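Long-range contacts in phage-related protein (Bordetella bronchiseptica RB50, PDB 3BJQ), which is of unproven function but probably serves as a major capsid protein of a phage or prophage: residues T266-G271 / D293-A298; A38-Y43 / Y80-S85. All blocks are in the same frame, centred on the assembly; numbering follows the deposited sequence.

Interaction 1: T266-G271 / D293-A298; sequences TYQIEG and DDNTPA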
loop_
_atom_site.group_PDB
_atom_site.type_symbol
_atom_site.label_atom_id
_atom_site.label_comp_id
_atom_site.label_asym_id
_atom_site.label_seq_id
_atom_site.Cartn_x
_atom_site.Cartn_y
_atom_site.Cartn_z
ATOM N N THR E 266 21.196 33.298 -3.389
ATOM C CA THR E 266 21.542 32.774 -4.703
ATOM C C THR E 266 20.200 32.742 -5.479
ATOM O O THR E 266 19.320 31.933 -5.210
ATOM C CB THR E 266 22.270 31.383 -4.632
ATOM O OG1 THR E 266 23.569 31.522 -4.007
ATOM C CG2 THR E 266 22.444 30.776 -6.002
ATOM N N TYR E 267 20.019 33.702 -6.375
ATOM C CA TYR E 267 18.829 33.762 -7.232
ATOM C C TYR E 267 18.942 32.568 -8.157
ATOM O O TYR E 267 19.915 32.471 -8.914
ATOM C CB TYR E 267 18.814 35.092 -8.028
ATOM C CG TYR E 267 18.244 36.288 -7.273
ATOM C CD1 TYR E 267 18.366 36.396 -5.886
ATOM C CD2 TYR E 267 17.630 37.316 -7.939
ATOM C CE1 TYR E 267 17.853 37.474 -5.190
ATOM C CE2 TYR E 267 17.122 38.427 -7.242
ATOM C CZ TYR E 267 17.222 38.483 -5.875
ATOM O OH TYR E 267 16.724 39.559 -5.187
ATOM N N GLN E 268 17.982 31.646 -8.097
ATOM C CA GLN E 268 18.089 30.408 -8.841
ATOM C C GLN E 268 16.802 30.090 -9.541
ATOM O O GLN E 268 15.741 30.147 -8.944
ATOM C CB GLN E 268 18.462 29.240 -7.927
ATOM C CG GLN E 268 18.780 27.967 -8.706
ATOM C CD GLN E 268 19.726 27.047 -7.969
ATOM O OE1 GLN E 268 20.856 27.432 -7.659
ATOM N NE2 GLN E 268 19.278 25.823 -7.691
ATOM N N ILE E 269 16.890 29.748 -10.821
ATOM C CA ILE E 269 15.672 29.451 -11.569
ATOM C C ILE E 269 14.897 28.314 -10.908
ATOM O O ILE E 269 15.472 27.295 -10.553
ATOM C CB ILE E 269 15.967 29.102 -13.035
ATOM C CG1 ILE E 269 16.615 30.300 -13.729
ATOM C CG2 ILE E 269 14.697 28.687 -13.718
ATOM C CD1 ILE E 269 15.740 31.582 -13.769
ATOM N N GLU E 270 13.585 28.490 -10.763
ATOM C CA GLU E 270 12.753 27.521 -10.052
ATOM C C GLU E 270 12.871 26.133 -10.693
ATOM O O GLU E 270 12.812 25.994 -11.903
ATOM C CB GLU E 270 11.295 27.979 -10.037
ATOM C CG GLU E 270 10.413 27.222 -9.049
ATOM C CD GLU E 270 8.970 27.745 -9.005
ATOM O OE1 GLU E 270 8.580 28.569 -9.884
ATOM O OE2 GLU E 270 8.224 27.326 -8.080
ATOM N N GLY E 271 13.080 25.118 -9.869
ATOM C CA GLY E 271 13.203 23.753 -10.366
ATOM C C GLY E 271 14.625 23.302 -10.607
ATOM O O GLY E 271 14.885 22.101 -10.655
ATOM N N ASP E 293 21.642 24.381 -14.024
ATOM C CA ASP E 293 21.502 24.925 -12.669
ATOM C C ASP E 293 21.817 26.418 -12.714
ATOM O O ASP E 293 22.845 26.873 -12.201
ATOM C CB ASP E 293 22.412 24.198 -11.679
ATOM C CG ASP E 293 21.984 24.433 -10.255
ATOM O OD1 ASP E 293 21.108 25.318 -10.092
ATOM O OD2 ASP E 293 22.497 23.758 -9.318
ATOM N N ASP E 294 20.910 27.167 -13.339
ATOM C CA ASP E 294 21.107 28.565 -13.670
ATOM C C ASP E 294 20.821 29.412 -12.438
ATOM O O ASP E 294 19.724 29.377 -11.886
ATOM C CB ASP E 294 20.182 28.988 -14.825
ATOM C CG ASP E 294 20.564 28.349 -16.168
ATOM O OD1 ASP E 294 21.759 28.041 -16.382
ATOM O OD2 ASP E 294 19.666 28.201 -17.024
ATOM N N ASN E 295 21.826 30.151 -12.008
ATOM C CA ASN E 295 21.760 30.882 -10.757
ATOM C C ASN E 295 22.718 32.061 -10.764
ATOM O O ASN E 295 23.609 32.151 -11.607
ATOM C CB ASN E 295 22.109 29.953 -9.587
ATOM C CG ASN E 295 23.609 29.626 -9.510
ATOM O OD1 ASN E 295 24.356 30.280 -8.768
ATOM N ND2 ASN E 295 24.051 28.612 -10.275
ATOM N N THR E 296 22.505 32.980 -9.836
ATOM C CA THR E 296 23.456 34.052 -9.585
ATOM C C THR E 296 23.323 34.496 -8.132
ATOM O O THR E 296 22.215 34.739 -7.683
ATOM C CB THR E 296 23.250 35.257 -10.564
ATOM O OG1 THR E 296 24.464 36.015 -10.635
ATOM C CG2 THR E 296 22.102 36.166 -10.143
ATOM N N PRO E 297 24.438 34.508 -7.371
ATOM C CA PRO E 297 24.461 35.168 -6.063
ATOM C C PRO E 297 24.191 36.670 -6.173
ATOM O O PRO E 297 24.655 37.300 -7.107
ATOM C CB PRO E 297 25.903 34.942 -5.579
ATOM C CG PRO E 297 26.351 33.722 -6.318
ATOM C CD PRO E 297 25.714 33.819 -7.662
ATOM N N ALA E 298 23.463 37.217 -5.206
ATOM C CA ALA E 298 23.096 38.624 -5.202
ATOM C C ALA E 298 23.196 39.141 -3.759
ATOM O O ALA E 298 22.748 38.482 -2.835
ATOM C CB ALA E 298 21.698 38.784 -5.732
HETATM O O HOH W 1 21.924 24.230 -6.822
#

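Interaction 2: A38-Y43 / Y80-S85; sequences APVAQY and YSIVPS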
loop_
_atom_site.group_PDB
_atom_site.type_symbol
_atom_site.label_atom_id
_atom_site.label_comp_id
_atom_site.label_asym_id
_atom_site.label_seq_id
_atom_site.Cartn_x
_atom_site.Cartn_y
_atom_site.Cartn_z
ATOM N N ALA E 38 17.380 30.525 -3.347
ATOM C CA ALA E 38 16.009 30.940 -3.291
ATOM C C ALA E 38 15.498 31.018 -4.733
ATOM O O ALA E 38 16.232 31.474 -5.608
ATOM C CB ALA E 38 15.930 32.288 -2.628
ATOM N N PRO E 39 14.257 30.553 -4.995
ATOM C CA PRO E 39 13.760 30.510 -6.371
ATOM C C PRO E 39 13.292 31.846 -6.955
ATOM O O PRO E 39 12.667 32.669 -6.268
ATOM C CB PRO E 39 12.591 29.528 -6.272
ATOM C CG PRO E 39 12.064 29.782 -4.898
ATOM C CD PRO E 39 13.263 30.014 -4.052
ATOM N N VAL E 40 13.648 32.054 -8.221
ATOM C CA VAL E 40 13.137 33.126 -9.026
ATOM C C VAL E 40 12.671 32.516 -10.370
ATOM O O VAL E 40 12.949 31.356 -10.669
ATOM C CB VAL E 40 14.171 34.280 -9.291
ATOM C CG1 VAL E 40 14.699 34.835 -8.030
ATOM C CG2 VAL E 40 15.316 33.853 -10.201
ATOM N N ALA E 41 11.944 33.294 -11.148
ATOM C CA ALA E 41 11.466 32.857 -12.465
ATOM C C ALA E 41 12.192 33.554 -13.611
ATOM O O ALA E 41 12.356 32.970 -14.683
ATOM C CB ALA E 41 9.976 33.115 -12.579
ATOM N N GLN E 42 12.597 34.806 -13.397
ATOM C CA GLN E 42 13.226 35.636 -14.443
ATOM C C GLN E 42 14.753 35.518 -14.500
ATOM O O GLN E 42 15.433 35.567 -13.462
ATOM C CB GLN E 42 12.885 37.124 -14.239
ATOM C CG GLN E 42 11.409 37.540 -14.426
ATOM C CD GLN E 42 11.167 39.054 -14.163
ATOM O OE1 GLN E 42 12.055 39.778 -13.686
ATOM N NE2 GLN E 42 9.958 39.528 -14.485
ATOM N N TYR E 43 15.277 35.401 -15.723
ATOM C CA TYR E 43 16.719 35.380 -15.971
ATOM C C TYR E 43 17.360 36.763 -15.842
ATOM O O TYR E 43 18.562 36.880 -15.573
ATOM C CB TYR E 43 17.035 34.826 -17.358
ATOM C CG TYR E 43 17.088 33.335 -17.381
ATOM C CD1 TYR E 43 15.936 32.582 -17.493
ATOM C CD2 TYR E 43 18.293 32.672 -17.277
ATOM C CE1 TYR E 43 15.983 31.184 -17.501
ATOM C CE2 TYR E 43 18.353 31.283 -17.286
ATOM C CZ TYR E 43 17.195 30.554 -17.400
ATOM O OH TYR E 43 17.249 29.205 -17.381
ATOM N N TYR E 80 20.113 42.231 -11.979
ATOM C CA TYR E 80 20.801 40.955 -11.917
ATOM C C TYR E 80 20.609 40.268 -13.247
ATOM O O TYR E 80 19.642 40.533 -13.959
ATOM C CB TYR E 80 20.261 40.065 -10.792
ATOM C CG TYR E 80 18.932 39.373 -11.075
ATOM C CD1 TYR E 80 18.873 38.203 -11.828
ATOM C CD2 TYR E 80 17.754 39.862 -10.536
ATOM C CE1 TYR E 80 17.669 37.555 -12.045
ATOM C CE2 TYR E 80 16.550 39.241 -10.762
ATOM C CZ TYR E 80 16.513 38.090 -11.509
ATOM O OH TYR E 80 15.311 37.493 -11.724
ATOM N N SER E 81 21.512 39.344 -13.554
ATOM C CA SER E 81 21.402 38.588 -14.771
ATOM C C SER E 81 21.921 37.172 -14.545
ATOM O O SER E 81 23.083 36.960 -14.162
ATOM C CB SER E 81 22.145 39.275 -15.918
ATOM O OG SER E 81 21.982 38.538 -17.127
ATOM N N ILE E 82 21.038 36.206 -14.759
ATOM C CA ILE E 82 21.404 34.814 -14.626
ATOM C C ILE E 82 21.798 34.402 -16.035
ATOM O O ILE E 82 20.993 34.506 -16.967
ATOM C CB ILE E 82 20.232 33.972 -14.095
ATOM C CG1 ILE E 82 19.927 34.363 -12.647
ATOM C CG2 ILE E 82 20.535 32.470 -14.220
ATOM C CD1 ILE E 82 18.611 33.846 -12.120
ATOM N N VAL E 83 23.046 33.977 -16.203
ATOM C CA VAL E 83 23.530 33.538 -17.516
ATOM C C VAL E 83 23.226 32.047 -17.670
ATOM O O VAL E 83 23.610 31.240 -16.809
ATOM C CB VAL E 83 25.051 33.835 -17.722
ATOM C CG1 VAL E 83 25.593 33.159 -18.988
ATOM C CG2 VAL E 83 25.285 35.343 -17.813
ATOM N N PRO E 84 22.491 31.680 -18.737
ATOM C CA PRO E 84 22.248 30.277 -18.997
ATOM C C PRO E 84 23.580 29.570 -19.197
ATOM O O PRO E 84 24.328 29.918 -20.102
ATOM C CB PRO E 84 21.445 30.292 -20.303
ATOM C CG PRO E 84 20.854 31.601 -20.377
ATOM C CD PRO E 84 21.842 32.526 -19.752
ATOM N N SER E 85 23.882 28.601 -18.351
ATOM C CA SER E 85 25.203 27.985 -18.369
ATOM C C SER E 85 25.098 26.472 -18.208
ATOM O O SER E 85 25.793 25.869 -17.370
ATOM C CB SER E 85 26.074 28.579 -17.252
ATOM O OG SER E 85 26.081 30.005 -17.277
HETATM O O HOH W 2 19.899 37.329 -18.384
#

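Interaction 1: T266-G271 / D293-A298
Y267 O takes a backbone bond from T296 N at 2.8 Å, straight to 156° at the hydrogen and in the carbonyl plane. N295 CA adds a CA-H...O contact to the same oxygen. Y267 N returns a bond to T296 O, also 2.8 Å, but bent to 135° and tilted 35° from the carbonyl plane. Further along, I269 N donates to D294 O at 3.1 Å, nearly along the C=O axis. Side chains then sort to the two faces of the sheet. On one face, A298 CB lies over the Y267 ring, 4.3 Å from its centroid and shifted toward the CD1-CE1 rim, a CH-pi contact. Y267 CB also touches T296 CG2. The far end of Y267 is held by a bond from L48 N to its OH. On the other face sit T266, Q268, N295 and P297. T266 CG2 is anti to its backbone N and comes within 3.4 Å of N295 OD1. N295 ND2 folds back to D293 O at 2.9 Å, which fixes the turn of its amide. The extended Q268 side chain crosses that of N295 obliquely and brings OE1 to 3.4 Å from N295 CB. OE1 is also hydrogen-bonded to a tetraethylene glycol, probably from the crystallisation liquor. Q268 NE2 bonds to H272 O and to a water, which donates to D293 OD2 at 2.6 Å. H123, C127 and I130 of helix 105-131 pack on this face, and H123 NE2 bonds T266 OG1. M119 touches D293 beyond the strand. The pairing is antiparallel, within a mixed beta sheet backed by a long helix.

Interaction 2: A38-Y43 / Y80-S85
Y43 and I82 form the centre of this contact. I82 N donates to Y43 O at 2.7 Å, almost straight at 176° and in the carbonyl plane. S81 CA adds a CA-H...O contact to the same oxygen. A water also reaches Y43 O weakly and bonds S81 OG at 2.7 Å. The carbonyl thus has one strong bond, backed by a weak water bond and a CA-H contact. Next to it, Y80 OH donates to Q42 O at 2.6 Å. The hydroxyl approaches from above the carbonyl plane, 42° out of it, while the oxygen sits at the edge of the Y80 ring. Y80 CG lies between its backbone N and carbonyl carbon (chi1 77°), and from there the ring carries the hydroxyl to the 38-43 segment. Two successive carbonyls of that segment are therefore tied to 80-85, one by a side chain and one by the backbone.

Mostly apolar groups fill in around these bonds. I82 CD1 and V40 CG2 meet tip to tip at 3.8 Å. The Y43 side chain crosses that of I82 at about a right angle, with Y43 CD2 at 3.8 Å from I82 CG2. I82 O lies at the edge of the Y43 ring, 3.3 Å from Y43 CD2. P84 CG touches CE2 of Y43 at 4.0 Å.

Further out, S85 OG bonds V83 O within the loop that follows I82. V40 packs on Y267, and I82 on I269 and T296. R110, L95 and E94 of a second subunit pack on P39, A41 and Q42. The contact thus joins the exit of strand 37-40 to the end of strand 75-81, beside strands 264-269 and 286-299.

In the fold
The two contacts lie side by side, with centres about 5 Å apart and on the same side of the chain's centre. Interaction 2 closes before interaction 1 opens, so they follow in series along the chain. Strand 264-269 links them: it runs parallel to strand 37-40 and antiparallel to strand 286-299. Q268 O is 2.9 Å from V40 N, a probable backbone bond between the neighbouring strands. D294 joins them again, with OD2 2.6 Å from Y43 OH and OD1 bonded to S85 N. The Y80 and Y267 rings meet edge to face. Residues 38-40 thus join the mixed sheet, while 80-85 packs beside it from the two-stranded sheet of 44-49 and 75-81.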